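PDB 6ABW: citrate synthase from Metallosphaera sedula, which probably catalyses the condensation of oxaloacetate, acetyl-CoA and water to citrate and CoA in the tricarboxylic acid cycle. Local coordinates for residues Arg175-Glu179 against Glu180-Ala184; Tyr85-Gln89 against Gln90-Met94; Glu52-Phe56 against Glu57-His61; Gly329-Phe332 against Tyr333-Phe337; Leu40-Gly44 against Tyr45-Asp49. All blocks are in the same frame, centred on the assembly; numbering follows the deposited sequence.

All five contacts are local, each made within one continuous piece of a mostly helical chain. Interactions 1, 2 and 3 lie where helices begin: 1 with a full capping box, 3 with a weaker serine cap, whereas 2 has a proline at the N-cap and relies on backbone bonds and aliphatic packing. Interaction 4 is the reverse case, the C-terminal end of a helix, and interaction 5 is a hairpin leading into helix 47-53, on which interaction 3 starts. Interactions 3, 4 and 5 are largely buried, 1 and 2 only partly. Leu335 of interaction 4 packs on Glu181 of interaction 1, while 2, 3 and 5 touch the second subunit.

Interaction 1: Arg175-Glu179 against Glu180-Ala184; sequences RTPTE and EEVKA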
# COMPACT_ATOMS: atom_id res chain seq x y z
N ARG A 175 -10.09 -27.53 15.98
CA ARG A 175 -10.66 -28.85 15.90
C ARG A 175 -10.04 -29.41 14.63
O ARG A 175 -9.49 -28.67 13.82
CB ARG A 175 -12.19 -28.79 15.84
CG ARG A 175 -12.67 -28.28 14.52
CD ARG A 175 -14.16 -27.99 14.46
NE ARG A 175 -14.41 -27.24 13.22
CZ ARG A 175 -14.41 -27.76 11.98
NH1 ARG A 175 -14.27 -29.07 11.75
NH2 ARG A 175 -14.61 -26.94 10.95
N THR A 176 -10.07 -30.72 14.45
CA THR A 176 -9.43 -31.35 13.29
C THR A 176 -10.49 -31.38 12.22
O THR A 176 -11.57 -31.91 12.41
CB THR A 176 -8.92 -32.78 13.57
OG1 THR A 176 -7.95 -32.69 14.60
CG2 THR A 176 -8.24 -33.40 12.36
N PRO A 177 -10.23 -30.75 11.08
CA PRO A 177 -11.24 -30.77 10.04
C PRO A 177 -11.36 -32.20 9.43
O PRO A 177 -10.40 -32.96 9.49
CB PRO A 177 -10.63 -29.82 8.98
CG PRO A 177 -9.18 -29.93 9.16
CD PRO A 177 -8.97 -30.10 10.64
N THR A 178 -12.49 -32.49 8.81
CA THR A 178 -12.65 -33.71 8.00
C THR A 178 -11.88 -33.63 6.68
O THR A 178 -11.56 -32.51 6.20
CB THR A 178 -14.11 -33.98 7.66
OG1 THR A 178 -14.58 -32.97 6.74
CG2 THR A 178 -14.97 -33.97 8.89
N GLU A 179 -11.67 -34.77 6.01
CA GLU A 179 -10.99 -34.75 4.73
C GLU A 179 -11.74 -33.92 3.69
O GLU A 179 -11.11 -33.31 2.83
CB GLU A 179 -10.73 -36.16 4.14
CG GLU A 179 -9.44 -36.71 4.71
CD GLU A 179 -8.21 -35.88 4.30
OE1 GLU A 179 -7.65 -35.13 5.14
OE2 GLU A 179 -7.82 -35.96 3.12
N GLU A 180 -13.07 -33.94 3.76
CA GLU A 180 -13.88 -33.21 2.77
C GLU A 180 -13.69 -31.66 2.98
O GLU A 180 -13.57 -30.93 1.99
CB GLU A 180 -15.32 -33.60 2.87
CG GLU A 180 -15.60 -35.05 2.41
CD GLU A 180 -15.27 -36.15 3.47
OE1 GLU A 180 -15.04 -35.88 4.71
OE2 GLU A 180 -15.25 -37.34 3.03
N GLU A 181 -13.59 -31.27 4.23
CA GLU A 181 -13.36 -29.87 4.59
C GLU A 181 -11.97 -29.43 4.12
O GLU A 181 -11.82 -28.34 3.55
CB GLU A 181 -13.55 -29.61 6.06
CG GLU A 181 -14.96 -29.68 6.57
CD GLU A 181 -15.02 -29.56 8.12
OE1 GLU A 181 -14.30 -30.23 8.89
OE2 GLU A 181 -15.71 -28.68 8.61
N VAL A 182 -10.96 -30.27 4.32
CA VAL A 182 -9.67 -29.99 3.87
C VAL A 182 -9.63 -29.82 2.37
O VAL A 182 -9.01 -28.88 1.86
CB VAL A 182 -8.61 -31.04 4.29
CG1 VAL A 182 -7.29 -30.77 3.65
CG2 VAL A 182 -8.54 -31.03 5.81
N LYS A 183 -10.27 -30.73 1.66
CA LYS A 183 -10.18 -30.70 0.23
C LYS A 183 -10.88 -29.39 -0.31
O LYS A 183 -10.45 -28.78 -1.34
CB LYS A 183 -10.81 -31.97 -0.34
CG LYS A 183 -10.88 -31.96 -1.86
CD LYS A 183 -9.54 -32.07 -2.59
CE LYS A 183 -9.66 -32.18 -4.13
NZ LYS A 183 -8.30 -32.12 -4.72
N ALA A 184 -11.96 -29.01 0.31
CA ALA A 184 -12.73 -27.79 -0.12
C ALA A 184 -11.86 -26.55 0.08
O ALA A 184 -11.84 -25.64 -0.72
CB ALA A 184 -14.03 -27.66 0.66
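Glu181 OE1 is gripped by two donors, Thr178 N at 2.9 Å and Arg175 NH1 at 3.1 Å, in a capping box that opens helix 179-191. The backbone N-H of Thr178 uses the anti lone pair of this oxygen and the guanidinium the syn one. The box is completed in the other direction by Thr178 OG1, which accepts from Glu181 N at 3.2 Å. Thr178 reaches that N-H because chi1 of 69° places OG1 between its backbone N and carbonyl carbon, facing the first turn.

Arg175 arrives from the opposite direction to Glu181 and forms an end-on salt bridge, one nitrogen to each carboxylate oxygen. The NH1 bond is almost straight, at 177°, and lies in the guanidinium plane; the NH2 bond to OE2 is more bent, and the two flat groups are turned 34° apart. This bidentate grip, with the Thr178 N-H, fixes the rotation of the carboxylate. The nearby positive charge would probably favour its ionised form.

Elsewhere Glu180 forms a salt bridge with Arg293, beyond helix 278-292. On the buried side Pro177 packs on Leu169 of helix 164-173 and also touches the new helix, its CG 3.6 Å from Val182 CG2.

Interaction 2: Tyr85-Gln89 against Gln90-Met94; sequences YEVPQ and QVIDM
Val87 touches both Val91 and Ile92 across the start of helix 89-97. Pro88, next in sequence, is at the N-cap, and the Val87-Ile92 pair forms a hydrophobic staple, with Val91 packing beside it. From CB, the Val87 side chain divides into two methyls. CG1 lies beside the backbone N, anti to the carbonyl carbon (chi1 -61°); CG2 consequently sits between that nitrogen and the carbonyl carbon, and makes the contact with the helix. CG2 is 3.9 Å from Ile92 CD1 and 4.1 Å from Val91 CB, and the Val87 side chain crosses each partner at about a right angle. Ile92 meets this methyl with the far end of its longer branch.

The proline adds a second apolar edge: Pro88 CD lies 4.2 Å from Val91 CG2. Pro88 offers no side-chain cap. Its carbonyl O accepts from Val91 N at 2.9 Å, with a bent angle of 139°. Asp93 N donates to Gln89 O at 2.8 Å, a regular helical i to i+4 bond.

Around this corner, Val87 also packs on Leu115 of helix 104-119 and on Arg138 and Thr141 of helix 128-151. Gln90 and Met94 meet Ser97 and Met94 of the second subunit, which places the turn at the dimer interface. The Gln90 chain also bends back at chi2 (77°) toward the N-cap, bringing its OE1 within 3.4 Å of Pro88 CB.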
# COMPACT_ATOMS: atom_id res chain seq x y z
N TYR A 85 5.65 -20.55 9.53
CA TYR A 85 4.37 -20.19 10.18
C TYR A 85 4.53 -19.29 11.38
O TYR A 85 3.72 -18.40 11.57
CB TYR A 85 3.58 -21.41 10.64
CG TYR A 85 3.01 -22.21 9.49
CD1 TYR A 85 2.16 -21.59 8.55
CD2 TYR A 85 3.18 -23.58 9.42
CE1 TYR A 85 1.63 -22.30 7.48
CE2 TYR A 85 2.57 -24.35 8.42
CZ TYR A 85 1.84 -23.69 7.43
OH TYR A 85 1.27 -24.45 6.47
N GLU A 86 5.54 -19.56 12.21
CA GLU A 86 5.77 -18.81 13.44
C GLU A 86 6.20 -17.39 13.09
O GLU A 86 7.10 -17.15 12.26
CB GLU A 86 6.83 -19.51 14.41
CG GLU A 86 8.16 -19.99 13.77
CD GLU A 86 8.87 -21.24 14.45
OE1 GLU A 86 9.18 -21.13 15.67
OE2 GLU A 86 9.18 -22.30 13.77
N VAL A 87 5.49 -16.43 13.68
CA VAL A 87 5.87 -15.00 13.62
C VAL A 87 6.08 -14.44 15.02
O VAL A 87 5.62 -15.03 15.95
CB VAL A 87 4.79 -14.18 12.88
CG1 VAL A 87 4.69 -14.73 11.44
CG2 VAL A 87 3.43 -14.20 13.57
N PRO A 88 6.71 -13.27 15.14
CA PRO A 88 6.91 -12.80 16.51
C PRO A 88 5.63 -12.44 17.16
O PRO A 88 4.65 -12.02 16.50
CB PRO A 88 7.81 -11.59 16.34
CG PRO A 88 8.43 -11.76 15.02
CD PRO A 88 7.42 -12.44 14.17
N GLN A 89 5.63 -12.59 18.47
CA GLN A 89 4.48 -12.29 19.28
C GLN A 89 3.92 -10.87 19.08
O GLN A 89 2.69 -10.67 19.19
CB GLN A 89 4.73 -12.58 20.78
CG GLN A 89 4.02 -13.89 21.15
CD GLN A 89 2.52 -13.73 21.26
OE1 GLN A 89 2.01 -12.66 21.66
NE2 GLN A 89 1.78 -14.81 20.93
N GLN A 90 4.80 -9.93 18.74
CA GLN A 90 4.41 -8.56 18.52
C GLN A 90 3.42 -8.45 17.35
O GLN A 90 2.53 -7.61 17.39
CB GLN A 90 5.62 -7.68 18.29
CG GLN A 90 6.50 -7.49 19.51
CD GLN A 90 7.41 -8.65 19.86
OE1 GLN A 90 7.67 -9.57 19.05
NE2 GLN A 90 7.88 -8.64 21.09
N VAL A 91 3.57 -9.30 16.32
CA VAL A 91 2.64 -9.27 15.19
C VAL A 91 1.25 -9.72 15.66
O VAL A 91 0.22 -9.09 15.32
CB VAL A 91 3.12 -10.15 14.03
CG1 VAL A 91 2.13 -10.10 12.90
CG2 VAL A 91 4.43 -9.61 13.53
N ILE A 92 1.22 -10.81 16.44
CA ILE A 92 -0.00 -11.32 16.99
C ILE A 92 -0.64 -10.26 17.90
O ILE A 92 -1.85 -10.00 17.82
CB ILE A 92 0.21 -12.67 17.75
CG1 ILE A 92 0.81 -13.76 16.87
CG2 ILE A 92 -1.07 -13.10 18.47
CD1 ILE A 92 0.14 -13.92 15.55
N ASP A 93 0.16 -9.63 18.76
CA ASP A 93 -0.34 -8.62 19.71
C ASP A 93 -1.01 -7.50 18.94
O ASP A 93 -2.05 -6.94 19.37
CB ASP A 93 0.79 -8.00 20.55
CG ASP A 93 1.46 -8.98 21.54
OD1 ASP A 93 0.96 -10.12 21.74
OD2 ASP A 93 2.54 -8.57 22.10
N MET A 94 -0.45 -7.14 17.81
CA MET A 94 -1.02 -6.05 17.04
C MET A 94 -2.37 -6.37 16.49
O MET A 94 -3.29 -5.54 16.56
CB MET A 94 -0.12 -5.69 15.88
CG MET A 94 1.15 -5.02 16.40
SD MET A 94 2.31 -4.44 15.12
CE MET A 94 1.15 -4.16 13.80

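Interaction 3: Glu52-Phe56 against Glu57-His61; sequences EHTSF and EEVVH
Ser55 and Glu58 face each other across the first turn of helix 56-65, with Ser55 at the N-cap. A chi1 of 62° sets Ser55 OG between its own backbone N and carbonyl carbon, where it accepts a weak capping bond from Glu58 N at 3.3 Å. Glu58 returns toward the cap: its CG lies beside the backbone N (chi1 -69°), and the chain then runs extended, bringing OE2 to 3.0 Å from Ser55 OG. The other oxygen, OE1, accepts from a water that also donates to His53 O, and forms a salt bridge with Arg389 of the second subunit.

Behind the cap, Thr54 OG1 lies 3.7 Å from Val59 CG2, the two side chains crossing at about a right angle; that hydroxyl is hydrogen-bonded to Leu50 O. Phe56 holds its CG anti to the backbone N (chi1 -175°), which places the ring where Val60 CG2 sits over one face, displaced toward the rim, in a CH-pi contact of 3.9 Å to the centroid.

The contact thus forms the corner between helices 47-53 and 56-65. Asp186 of helix 179-191 accepts from Phe56 N, Leu352 of helix 342-365 packs on Phe56, Val59 and Val60, and Glu57 lies against helix 71-84.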
# COMPACT_ATOMS: atom_id res chain seq x y z
N GLU A 52 -8.47 -30.90 -9.15
CA GLU A 52 -8.74 -32.34 -8.97
C GLU A 52 -7.47 -33.15 -8.63
O GLU A 52 -7.55 -34.03 -7.80
CB GLU A 52 -9.34 -32.89 -10.23
CG GLU A 52 -9.68 -34.38 -10.21
CD GLU A 52 -10.74 -34.82 -9.20
OE1 GLU A 52 -11.34 -33.97 -8.48
OE2 GLU A 52 -10.98 -36.05 -9.14
N HIS A 53 -6.35 -32.84 -9.26
CA HIS A 53 -5.17 -33.69 -9.27
C HIS A 53 -3.95 -33.12 -8.55
O HIS A 53 -2.93 -33.82 -8.43
CB HIS A 53 -4.80 -34.03 -10.70
CG HIS A 53 -5.86 -34.77 -11.43
ND1 HIS A 53 -6.43 -34.29 -12.60
CD2 HIS A 53 -6.41 -35.99 -11.22
CE1 HIS A 53 -7.32 -35.17 -13.05
NE2 HIS A 53 -7.32 -36.21 -12.23
N THR A 54 -4.00 -31.85 -8.07
CA THR A 54 -2.84 -31.30 -7.36
C THR A 54 -3.25 -30.82 -5.96
O THR A 54 -4.00 -31.47 -5.30
CB THR A 54 -2.01 -30.28 -8.18
OG1 THR A 54 -2.68 -29.04 -8.22
CG2 THR A 54 -1.76 -30.78 -9.62
N SER A 55 -2.64 -29.77 -5.49
CA SER A 55 -2.83 -29.28 -4.12
C SER A 55 -2.33 -27.83 -4.15
O SER A 55 -1.64 -27.40 -5.08
CB SER A 55 -2.00 -30.04 -3.10
OG SER A 55 -0.62 -29.89 -3.37
N PHE A 56 -2.68 -27.08 -3.15
CA PHE A 56 -2.23 -25.69 -3.11
C PHE A 56 -0.70 -25.60 -3.10
O PHE A 56 -0.13 -24.80 -3.82
CB PHE A 56 -2.84 -24.97 -1.90
CG PHE A 56 -2.51 -23.48 -1.88
CD1 PHE A 56 -2.85 -22.68 -2.93
CD2 PHE A 56 -1.88 -22.90 -0.78
CE1 PHE A 56 -2.62 -21.32 -2.90
CE2 PHE A 56 -1.62 -21.57 -0.75
CZ PHE A 56 -1.97 -20.76 -1.84
N GLU A 57 -0.03 -26.45 -2.31
CA GLU A 57 1.47 -26.43 -2.29
C GLU A 57 2.07 -26.62 -3.67
O GLU A 57 2.99 -25.94 -4.08
CB GLU A 57 2.03 -27.51 -1.37
CG GLU A 57 1.67 -27.27 0.10
CD GLU A 57 0.45 -28.04 0.64
OE1 GLU A 57 -0.58 -28.14 -0.07
OE2 GLU A 57 0.46 -28.46 1.82
N GLU A 58 1.49 -27.55 -4.42
CA GLU A 58 1.91 -27.74 -5.79
C GLU A 58 1.66 -26.58 -6.70
O GLU A 58 2.48 -26.27 -7.51
CB GLU A 58 1.30 -29.05 -6.38
CG GLU A 58 1.88 -30.33 -5.76
CD GLU A 58 1.09 -31.60 -6.13
OE1 GLU A 58 1.57 -32.36 -7.03
OE2 GLU A 58 -0.06 -31.81 -5.63
N VAL A 59 0.54 -25.88 -6.51
CA VAL A 59 0.26 -24.72 -7.27
C VAL A 59 1.15 -23.51 -6.84
O VAL A 59 1.55 -22.72 -7.68
CB VAL A 59 -1.28 -24.38 -7.22
CG1 VAL A 59 -1.56 -23.02 -7.82
CG2 VAL A 59 -2.10 -25.42 -7.94
N VAL A 60 1.49 -23.42 -5.57
CA VAL A 60 2.49 -22.44 -5.14
C VAL A 60 3.80 -22.63 -5.93
O VAL A 60 4.34 -21.72 -6.51
CB VAL A 60 2.76 -22.60 -3.65
CG1 VAL A 60 3.94 -21.74 -3.23
CG2 VAL A 60 1.53 -22.17 -2.83
N HIS A 61 4.26 -23.89 -6.01
CA HIS A 61 5.47 -24.21 -6.79
C HIS A 61 5.32 -23.89 -8.26
O HIS A 61 6.21 -23.29 -8.85
CB HIS A 61 5.87 -25.68 -6.53
CG HIS A 61 7.23 -26.03 -7.02
ND1 HIS A 61 7.55 -26.11 -8.35
CD2 HIS A 61 8.40 -26.16 -6.34
CE1 HIS A 61 8.85 -26.33 -8.48
NE2 HIS A 61 9.39 -26.36 -7.27
O HOH W 1 -0.30 -33.94 -7.70

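Interaction 4: Gly329-Phe332 against Tyr333-Phe337; sequences GVVF and YALGF
Phe332 O accepts from Phe337 N at 3.0 Å, a bond that spans five residues and turns the chain back over the end of helix 325-335. Before it come three ordinary helical bonds. Tyr333 N donates to Gly329 O at 2.8 Å, Ala334 N to Val330 O at 3.0 Å and Leu335 N to Val331 O at 3.0 Å, so each carbonyl from Gly329 to Phe332 has a backbone donor. The next acceptor, Tyr333 O, takes Gly336 N at 2.9 Å, three residues on. Together with the bond from Phe337 N, this is a Schellman motif, in which the last carbonyls of the helix are met by N-H groups that have already left it. Gly336 makes the reversal with a positive phi of 112°, readily adopted by glycine, which has no CB.

The carbonyl oxygens also lie close to carbon. Phe332 O is near the edge of the Phe337 ring, 3.6 Å from CD2, and Val331 O is 3.3 Å from Leu335 CG. Val331 and Leu335 point the same way, side by side, while Phe332 and Phe337 approach through their CB atoms. Both phenylalanines pack on Leu345 of helix 342-365, and Tyr333 meets Tyr300 edge-to-face. At its other end the helix begins with the predicted active-site residue Asp325, whose side chain is about 8 Å from that of Phe332.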
# COMPACT_ATOMS: atom_id res chain seq x y z
N GLY A 329 -18.54 -18.03 -0.99
CA GLY A 329 -19.07 -17.78 0.29
C GLY A 329 -19.76 -18.99 0.91
O GLY A 329 -19.62 -19.28 2.11
N VAL A 330 -20.54 -19.71 0.12
CA VAL A 330 -21.14 -20.94 0.57
C VAL A 330 -20.09 -21.94 1.08
O VAL A 330 -20.29 -22.53 2.12
CB VAL A 330 -22.06 -21.60 -0.49
CG1 VAL A 330 -22.68 -22.89 0.08
CG2 VAL A 330 -23.15 -20.61 -0.87
N VAL A 331 -19.00 -22.13 0.37
CA VAL A 331 -17.89 -22.97 0.80
C VAL A 331 -17.30 -22.44 2.11
O VAL A 331 -17.18 -23.18 3.11
CB VAL A 331 -16.81 -23.09 -0.28
CG1 VAL A 331 -15.60 -23.83 0.22
CG2 VAL A 331 -17.34 -23.85 -1.49
N PHE A 332 -16.99 -21.16 2.15
CA PHE A 332 -16.36 -20.63 3.36
C PHE A 332 -17.25 -20.71 4.59
O PHE A 332 -16.80 -21.10 5.72
CB PHE A 332 -15.91 -19.17 3.15
CG PHE A 332 -14.91 -18.96 2.05
CD1 PHE A 332 -13.85 -19.83 1.82
CD2 PHE A 332 -15.03 -17.79 1.25
CE1 PHE A 332 -12.94 -19.59 0.84
CE2 PHE A 332 -14.07 -17.58 0.26
CZ PHE A 332 -13.04 -18.47 0.14
N TYR A 333 -18.51 -20.41 4.40
CA TYR A 333 -19.50 -20.52 5.49
C TYR A 333 -19.62 -21.95 5.99
O TYR A 333 -19.61 -22.16 7.21
CB TYR A 333 -20.87 -20.03 5.00
CG TYR A 333 -21.82 -19.82 6.13
CD1 TYR A 333 -21.79 -18.66 6.88
CD2 TYR A 333 -22.70 -20.84 6.51
CE1 TYR A 333 -22.70 -18.48 7.92
CE2 TYR A 333 -23.58 -20.68 7.55
CZ TYR A 333 -23.57 -19.51 8.25
OH TYR A 333 -24.48 -19.38 9.28
N ALA A 334 -19.66 -22.90 5.07
CA ALA A 334 -19.83 -24.34 5.41
C ALA A 334 -18.60 -24.83 6.20
O ALA A 334 -18.70 -25.70 7.02
CB ALA A 334 -19.99 -25.11 4.13
N LEU A 335 -17.41 -24.24 5.91
CA LEU A 335 -16.19 -24.51 6.64
C LEU A 335 -16.19 -23.96 8.06
O LEU A 335 -15.34 -24.41 8.84
CB LEU A 335 -14.97 -24.02 5.91
CG LEU A 335 -14.68 -24.77 4.61
CD1 LEU A 335 -13.67 -24.03 3.82
CD2 LEU A 335 -14.20 -26.23 4.87
N GLY A 336 -17.05 -22.99 8.38
CA GLY A 336 -17.11 -22.33 9.71
C GLY A 336 -16.68 -20.89 9.73
O GLY A 336 -16.60 -20.29 10.79
N PHE A 337 -16.41 -20.31 8.54
CA PHE A 337 -15.96 -18.94 8.54
C PHE A 337 -17.14 -18.00 8.54
O PHE A 337 -18.06 -18.16 7.75
CB PHE A 337 -15.04 -18.62 7.36
CG PHE A 337 -13.70 -19.32 7.43
CD1 PHE A 337 -12.66 -18.80 8.22
CD2 PHE A 337 -13.44 -20.42 6.68
CE1 PHE A 337 -11.46 -19.44 8.30
CE2 PHE A 337 -12.20 -21.04 6.72
CZ PHE A 337 -11.21 -20.58 7.57

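Interaction 5: Leu40-Gly44 against Tyr45-Asp49; sequences LRYGG and YDIED
This is a tight beta hairpin, in which strands 39-42 and 45-46 are joined by a type I' turn from Tyr42 to Tyr45, at the edge, within this chain, of the small antiparallel sheet and just ahead of helix 47-53. Gly43 and Gly44 form the corner, both with positive phi. Tyr42 and Tyr45 are a hydrogen-bonded pair: Tyr42 N donates to Tyr45 O at 2.9 Å, and Tyr45 N returns a bond to Tyr42 O at 3.0 Å. Ile47 N, at the start of the helix, donates to Leu40 O at 2.8 Å.

Ile47 also packs inward: with CG1 anti to the backbone N (chi1 -174°), its side chain lies beside that of Tyr42, CD1 within 3.6 Å of CE2, while CG2 rests on Leu40 CB. The Tyr42 hydroxyl is hydrogen-bonded to Ile190 O and Asp194 N, tying the hairpin to the end of helix 179-191.

On the other face Arg41 and Asp46 lie side by side in a salt bridge whose NE to OD1 hydrogen bond, 3.3 Å, is weak. Asp46 OD2 also pairs with Lys380 of the second subunit. A water reinforces the intrachain pair, accepting from Arg41 NH1 at 2.8 Å and donating to Asp46 OD1 at 2.9 Å.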
# COMPACT_ATOMS: atom_id res chain seq x y z
N LEU A 40 -9.65 -21.17 -17.96
CA LEU A 40 -8.71 -20.58 -17.04
C LEU A 40 -7.58 -21.61 -16.85
O LEU A 40 -7.84 -22.78 -16.49
CB LEU A 40 -9.40 -20.30 -15.69
CG LEU A 40 -8.42 -19.80 -14.67
CD1 LEU A 40 -7.71 -18.54 -15.01
CD2 LEU A 40 -9.14 -19.69 -13.33
N ARG A 41 -6.36 -21.18 -17.13
CA ARG A 41 -5.16 -22.01 -16.91
C ARG A 41 -4.13 -21.27 -16.10
O ARG A 41 -3.98 -20.10 -16.27
CB ARG A 41 -4.47 -22.42 -18.22
CG ARG A 41 -5.40 -23.23 -19.10
CD ARG A 41 -4.71 -23.57 -20.37
NE ARG A 41 -5.71 -24.09 -21.29
CZ ARG A 41 -5.75 -23.82 -22.58
NH1 ARG A 41 -6.75 -24.37 -23.29
NH2 ARG A 41 -4.82 -23.08 -23.18
N TYR A 42 -3.44 -22.00 -15.24
CA TYR A 42 -2.25 -21.50 -14.55
C TYR A 42 -1.05 -22.26 -15.21
O TYR A 42 -0.98 -23.48 -15.09
CB TYR A 42 -2.25 -21.82 -13.09
CG TYR A 42 -3.31 -21.12 -12.20
CD1 TYR A 42 -3.94 -19.93 -12.60
CD2 TYR A 42 -3.71 -21.70 -11.04
CE1 TYR A 42 -4.92 -19.32 -11.79
CE2 TYR A 42 -4.68 -21.13 -10.21
CZ TYR A 42 -5.30 -19.94 -10.58
OH TYR A 42 -6.23 -19.36 -9.72
N GLY A 43 -0.14 -21.50 -15.83
CA GLY A 43 1.08 -22.08 -16.36
C GLY A 43 0.80 -23.22 -17.38
O GLY A 43 1.53 -24.21 -17.43
N GLY A 44 -0.31 -23.09 -18.07
CA GLY A 44 -0.77 -24.05 -19.10
C GLY A 44 -1.67 -25.17 -18.62
O GLY A 44 -2.24 -25.93 -19.45
N TYR A 45 -1.86 -25.28 -17.30
CA TYR A 45 -2.64 -26.30 -16.73
C TYR A 45 -4.07 -25.78 -16.43
O TYR A 45 -4.24 -24.74 -15.78
CB TYR A 45 -2.02 -26.82 -15.44
CG TYR A 45 -0.69 -27.47 -15.62
CD1 TYR A 45 -0.61 -28.72 -16.25
CD2 TYR A 45 0.48 -26.88 -15.16
CE1 TYR A 45 0.59 -29.38 -16.37
CE2 TYR A 45 1.70 -27.54 -15.27
CZ TYR A 45 1.73 -28.79 -15.92
OH TYR A 45 2.92 -29.48 -16.05
N ASP A 46 -5.09 -26.48 -16.94
CA ASP A 46 -6.48 -26.08 -16.75
C ASP A 46 -6.80 -26.07 -15.27
O ASP A 46 -6.42 -26.98 -14.54
CB ASP A 46 -7.41 -27.05 -17.47
CG ASP A 46 -7.57 -26.75 -18.96
OD1 ASP A 46 -7.97 -25.62 -19.36
OD2 ASP A 46 -7.34 -27.67 -19.77
N ILE A 47 -7.56 -25.09 -14.85
CA ILE A 47 -7.88 -24.98 -13.40
C ILE A 47 -8.57 -26.21 -12.86
O ILE A 47 -8.27 -26.61 -11.74
CB ILE A 47 -8.71 -23.68 -13.10
CG1 ILE A 47 -8.91 -23.50 -11.62
CG2 ILE A 47 -10.04 -23.66 -13.78
CD1 ILE A 47 -7.68 -23.01 -10.88
N GLU A 48 -9.47 -26.83 -13.62
CA GLU A 48 -10.17 -28.04 -13.17
C GLU A 48 -9.19 -29.20 -12.84
O GLU A 48 -9.36 -29.92 -11.84
CB GLU A 48 -11.25 -28.43 -14.22
CG GLU A 48 -12.16 -29.51 -13.64
CD GLU A 48 -13.19 -30.09 -14.62
OE1 GLU A 48 -13.46 -29.43 -15.65
OE2 GLU A 48 -13.70 -31.22 -14.33
N ASP A 49 -8.18 -29.35 -13.70
CA ASP A 49 -7.12 -30.39 -13.64
C ASP A 49 -6.28 -30.12 -12.39
O ASP A 49 -5.95 -31.06 -11.61
CB ASP A 49 -6.30 -30.28 -14.96
CG ASP A 49 -5.43 -31.56 -15.33
OD1 ASP A 49 -5.50 -32.65 -14.63
OD2 ASP A 49 -4.65 -31.40 -16.32
O HOH W 2 -10.45 -23.99 -17.79
O HOH W 3 -8.57 -26.20 -22.15